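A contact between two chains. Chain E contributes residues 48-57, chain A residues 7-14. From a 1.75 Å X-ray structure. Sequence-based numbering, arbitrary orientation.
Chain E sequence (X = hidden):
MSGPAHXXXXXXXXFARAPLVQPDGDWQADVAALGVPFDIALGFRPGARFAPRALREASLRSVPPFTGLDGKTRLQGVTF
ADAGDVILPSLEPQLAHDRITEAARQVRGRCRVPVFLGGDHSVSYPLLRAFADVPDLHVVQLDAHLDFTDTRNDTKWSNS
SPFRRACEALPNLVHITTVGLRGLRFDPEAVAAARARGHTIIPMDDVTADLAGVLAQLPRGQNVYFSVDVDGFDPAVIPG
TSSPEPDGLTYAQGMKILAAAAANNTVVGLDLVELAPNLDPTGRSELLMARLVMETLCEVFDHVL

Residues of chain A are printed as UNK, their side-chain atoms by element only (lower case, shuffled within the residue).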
# COMPACT_ATOMS: atom_id res chain seq x y z
N ALA E 48 -8.35 -14.67 0.45
CA ALA E 48 -7.84 -15.99 0.76
C ALA E 48 -7.63 -16.87 -0.47
O ALA E 48 -6.91 -17.86 -0.40
CB ALA E 48 -8.76 -16.70 1.76
N ARG E 49 -8.24 -16.51 -1.59
CA ARG E 49 -8.07 -17.30 -2.80
C ARG E 49 -6.62 -17.23 -3.27
O ARG E 49 -6.15 -18.09 -4.02
CB ARG E 49 -8.99 -16.80 -3.91
CG ARG E 49 -8.76 -15.36 -4.30
CD ARG E 49 -10.06 -14.72 -4.73
NE ARG E 49 -10.42 -15.03 -6.11
CZ ARG E 49 -11.62 -14.81 -6.63
NH1 ARG E 49 -12.58 -14.29 -5.89
NH2 ARG E 49 -11.85 -15.08 -7.90
N PHE E 50 -5.91 -16.21 -2.81
CA PHE E 50 -4.50 -16.03 -3.18
C PHE E 50 -3.56 -16.62 -2.12
O PHE E 50 -2.34 -16.65 -2.30
CB PHE E 50 -4.22 -14.54 -3.39
CG PHE E 50 -4.87 -13.97 -4.63
CD1 PHE E 50 -4.47 -14.39 -5.89
CD2 PHE E 50 -5.86 -13.01 -4.52
CE1 PHE E 50 -5.05 -13.86 -7.04
CE2 PHE E 50 -6.46 -12.48 -5.66
CZ PHE E 50 -6.05 -12.90 -6.92
N ALA E 51 -4.13 -17.10 -1.03
CA ALA E 51 -3.35 -17.67 0.06
C ALA E 51 -2.48 -18.87 -0.35
O ALA E 51 -1.31 -18.93 0.01
CB ALA E 51 -4.28 -18.08 1.20
N PRO E 52 -3.04 -19.83 -1.09
CA PRO E 52 -2.23 -20.98 -1.49
C PRO E 52 -0.95 -20.57 -2.19
O PRO E 52 0.11 -21.13 -1.94
CB PRO E 52 -3.16 -21.77 -2.40
CG PRO E 52 -4.51 -21.49 -1.78
CD PRO E 52 -4.44 -20.00 -1.53
N ARG E 53 -1.05 -19.57 -3.07
CA ARG E 53 0.11 -19.09 -3.81
C ARG E 53 1.07 -18.36 -2.87
O ARG E 53 2.28 -18.56 -2.93
CB ARG E 53 -0.33 -18.17 -4.95
CG ARG E 53 0.79 -17.74 -5.88
CD ARG E 53 0.22 -17.21 -7.19
NE ARG E 53 -0.51 -18.25 -7.90
CZ ARG E 53 -1.29 -18.05 -8.95
NH1 ARG E 53 -1.45 -16.82 -9.44
NH2 ARG E 53 -1.93 -19.07 -9.51
N ALA E 54 0.52 -17.51 -2.01
CA ALA E 54 1.35 -16.76 -1.06
C ALA E 54 2.07 -17.72 -0.11
O ALA E 54 3.23 -17.51 0.22
CB ALA E 54 0.49 -15.78 -0.27
N LEU E 55 1.38 -18.77 0.33
CA LEU E 55 1.98 -19.74 1.23
C LEU E 55 3.10 -20.51 0.54
O LEU E 55 4.15 -20.78 1.14
CB LEU E 55 0.91 -20.71 1.75
CG LEU E 55 -0.01 -20.06 2.79
CD1 LEU E 55 -1.26 -20.90 2.99
CD2 LEU E 55 0.74 -19.88 4.11
N ARG E 56 2.89 -20.86 -0.73
CA ARG E 56 3.92 -21.56 -1.48
C ARG E 56 5.16 -20.69 -1.58
O ARG E 56 6.28 -21.15 -1.36
CB ARG E 56 3.43 -21.91 -2.88
CG ARG E 56 2.38 -23.01 -2.91
CD ARG E 56 2.13 -23.45 -4.34
NE ARG E 56 1.38 -24.71 -4.38
CZ ARG E 56 0.06 -24.80 -4.45
NH1 ARG E 56 -0.69 -23.71 -4.49
NH2 ARG E 56 -0.52 -26.00 -4.45
N GLU E 57 4.95 -19.43 -1.94
CA GLU E 57 6.06 -18.49 -2.07
C GLU E 57 6.78 -18.31 -0.73
O GLU E 57 8.01 -18.35 -0.68
CB GLU E 57 5.54 -17.14 -2.58
CG GLU E 57 4.91 -17.23 -3.97
CD GLU E 57 4.26 -15.93 -4.42
OE1 GLU E 57 3.75 -15.89 -5.56
OE2 GLU E 57 4.25 -14.95 -3.65
N UNK A 7 -8.54 -21.03 -12.98
CA UNK A 7 -8.82 -19.61 -13.13
C UNK A 7 -7.43 -18.99 -12.96
O UNK A 7 -6.50 -19.68 -12.55
c UNK A 7 -11.86 -18.67 -13.30
c UNK A 7 -11.25 -19.44 -12.14
c UNK A 7 -9.76 -19.12 -12.03
c UNK A 7 -11.45 -20.93 -12.31
N UNK A 8 -7.28 -17.70 -13.26
CA UNK A 8 -5.97 -17.05 -13.12
C UNK A 8 -5.30 -17.21 -11.74
O UNK A 8 -4.08 -17.31 -11.65
c UNK A 8 -7.37 -15.70 -14.44
c UNK A 8 -6.28 -15.58 -13.43
c UNK A 8 -8.26 -16.76 -13.83
N UNK A 9 -6.11 -17.25 -10.69
CA UNK A 9 -5.56 -17.39 -9.34
C UNK A 9 -5.29 -18.82 -8.90
O UNK A 9 -4.85 -19.06 -7.78
o UNK A 9 -11.96 -18.21 -8.81
c UNK A 9 -8.48 -18.15 -7.67
c UNK A 9 -10.12 -16.86 -9.49
c UNK A 9 -6.50 -16.73 -8.32
c UNK A 9 -7.95 -17.13 -8.46
c UNK A 9 -8.78 -16.49 -9.37
c UNK A 9 -10.64 -17.87 -8.70
c UNK A 9 -9.82 -18.52 -7.79
N UNK A 10 -5.55 -19.78 -9.79
CA UNK A 10 -5.32 -21.17 -9.43
C UNK A 10 -4.16 -21.84 -10.15
O UNK A 10 -3.82 -21.48 -11.28
N UNK A 11 -3.57 -22.82 -9.49
CA UNK A 11 -2.46 -23.56 -10.07
C UNK A 11 -1.09 -22.97 -9.80
O UNK A 11 -0.97 -21.84 -9.30
N UNK A 12 -0.05 -23.74 -10.11
CA UNK A 12 1.32 -23.28 -9.92
C UNK A 12 1.64 -22.31 -11.05
O UNK A 12 1.47 -22.62 -12.22
c UNK A 12 3.72 -23.95 -9.71
c UNK A 12 1.91 -25.08 -7.55
c UNK A 12 1.92 -25.54 -9.00
c UNK A 12 2.31 -24.46 -10.00
N UNK A 13 2.12 -21.11 -10.70
CA UNK A 13 2.44 -20.14 -11.74
C UNK A 13 3.70 -20.41 -12.57
O UNK A 13 4.82 -20.21 -12.09
c UNK A 13 2.53 -18.82 -10.97
c UNK A 13 3.07 -19.26 -9.66
c UNK A 13 2.26 -20.51 -9.36
N UNK A 14 3.50 -20.90 -13.79
CA UNK A 14 4.60 -21.14 -14.72
C UNK A 14 4.24 -20.24 -15.89
O UNK A 14 3.06 -19.93 -16.08
o UNK A 14 3.44 -23.06 -15.70
c UNK A 14 5.14 -23.49 -14.04
c UNK A 14 4.70 -22.61 -15.19
O HOH W 1 -2.63 -14.92 -11.83
O HOH W 2 -3.65 -18.74 -4.90
O HOH W 3 0.02 -21.26 -6.47

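Position 7 carries four carbons, forked at the second, and its side chain is out of reach of this stretch of chain E. That fork makes it Leu7(A), and its backbone matters more here, because its O accepts from the N of position 10 and so closes a type I turn.

Position 8 has three carbons that close a ring onto its own backbone N, which can only be proline. Pro8(A) offers its carbonyl: NH1 of Arg53(E) reaches Pro8(A) O at 3.5 Å in a weak hydrogen bond, and water 1 reinforces it by donating to that same O and accepting from NH1.

At position 9 one carbon leads to a six-carbon ring bearing an oxygen. Arg49(E) CZ lies over one face of that ring, 4.1 Å from the centroid of the position 9 ring, in a cation-pi contact. Nearer the backbone, CB of position 9 packs 3.5 Å from Phe50(E) CE1. The residue is tyrosine. The hydroxyl of Tyr9(A) is not hydrogen-bonded to Arg49(E); the ring face does the work.

Position 10 has no side-chain atoms and is Gly10(A); its N ends the turn.

Position 11 is equally bare: Gly11(A). With phi/psi of 89/169, a CB would jam against the preceding carbonyl O, so the backbone itself calls for glycine. Gly11(A) O accepts the shorter of the two hydrogen bonds across the stretches, from Arg53(E) NH2 at 2.9 Å.

Position 12 shows four carbons forked at the first, one arm two carbons long. Its CA-to-CB bond points away, yet the long arm returns, and its end lies over one face of the Arg56(E) guanidinium. This is isoleucine, with Ile12(A) CD1 3.2 Å from Arg56(E) NE.

Position 13 again closes three carbons onto N, and a ring carbon covers one face of the Arg53(E) guanidinium. It is Pro13(A), the carbon is CG, and Tyr9(A) O sits over the opposite face.

Position 14 has one carbon carrying an oxygen and a carbon: Thr14(A), out of reach of this stretch of chain E.

The rule to read here is that a 3-10 turn and the helix that follows it can grip an irregular loop through their arginines. Arg49(E), Arg53(E) and Arg56(E) all point CB toward the loop, and Arg53(E), extended through t chi1 and chi2, is enclosed by it: carbonyls at the guanidinium edge, proline over a face. Water 3 donates to Gly11(A) O and accepts weakly from NE of Arg53(E) and NH1 of Arg56(E), linking two arginines to one carbonyl. The turn and the glycine set the backbone, while tyrosine, isoleucine and proline supply the surfaces against which the cations lie.

Chain A, residues 7-14: LPYGGIPT
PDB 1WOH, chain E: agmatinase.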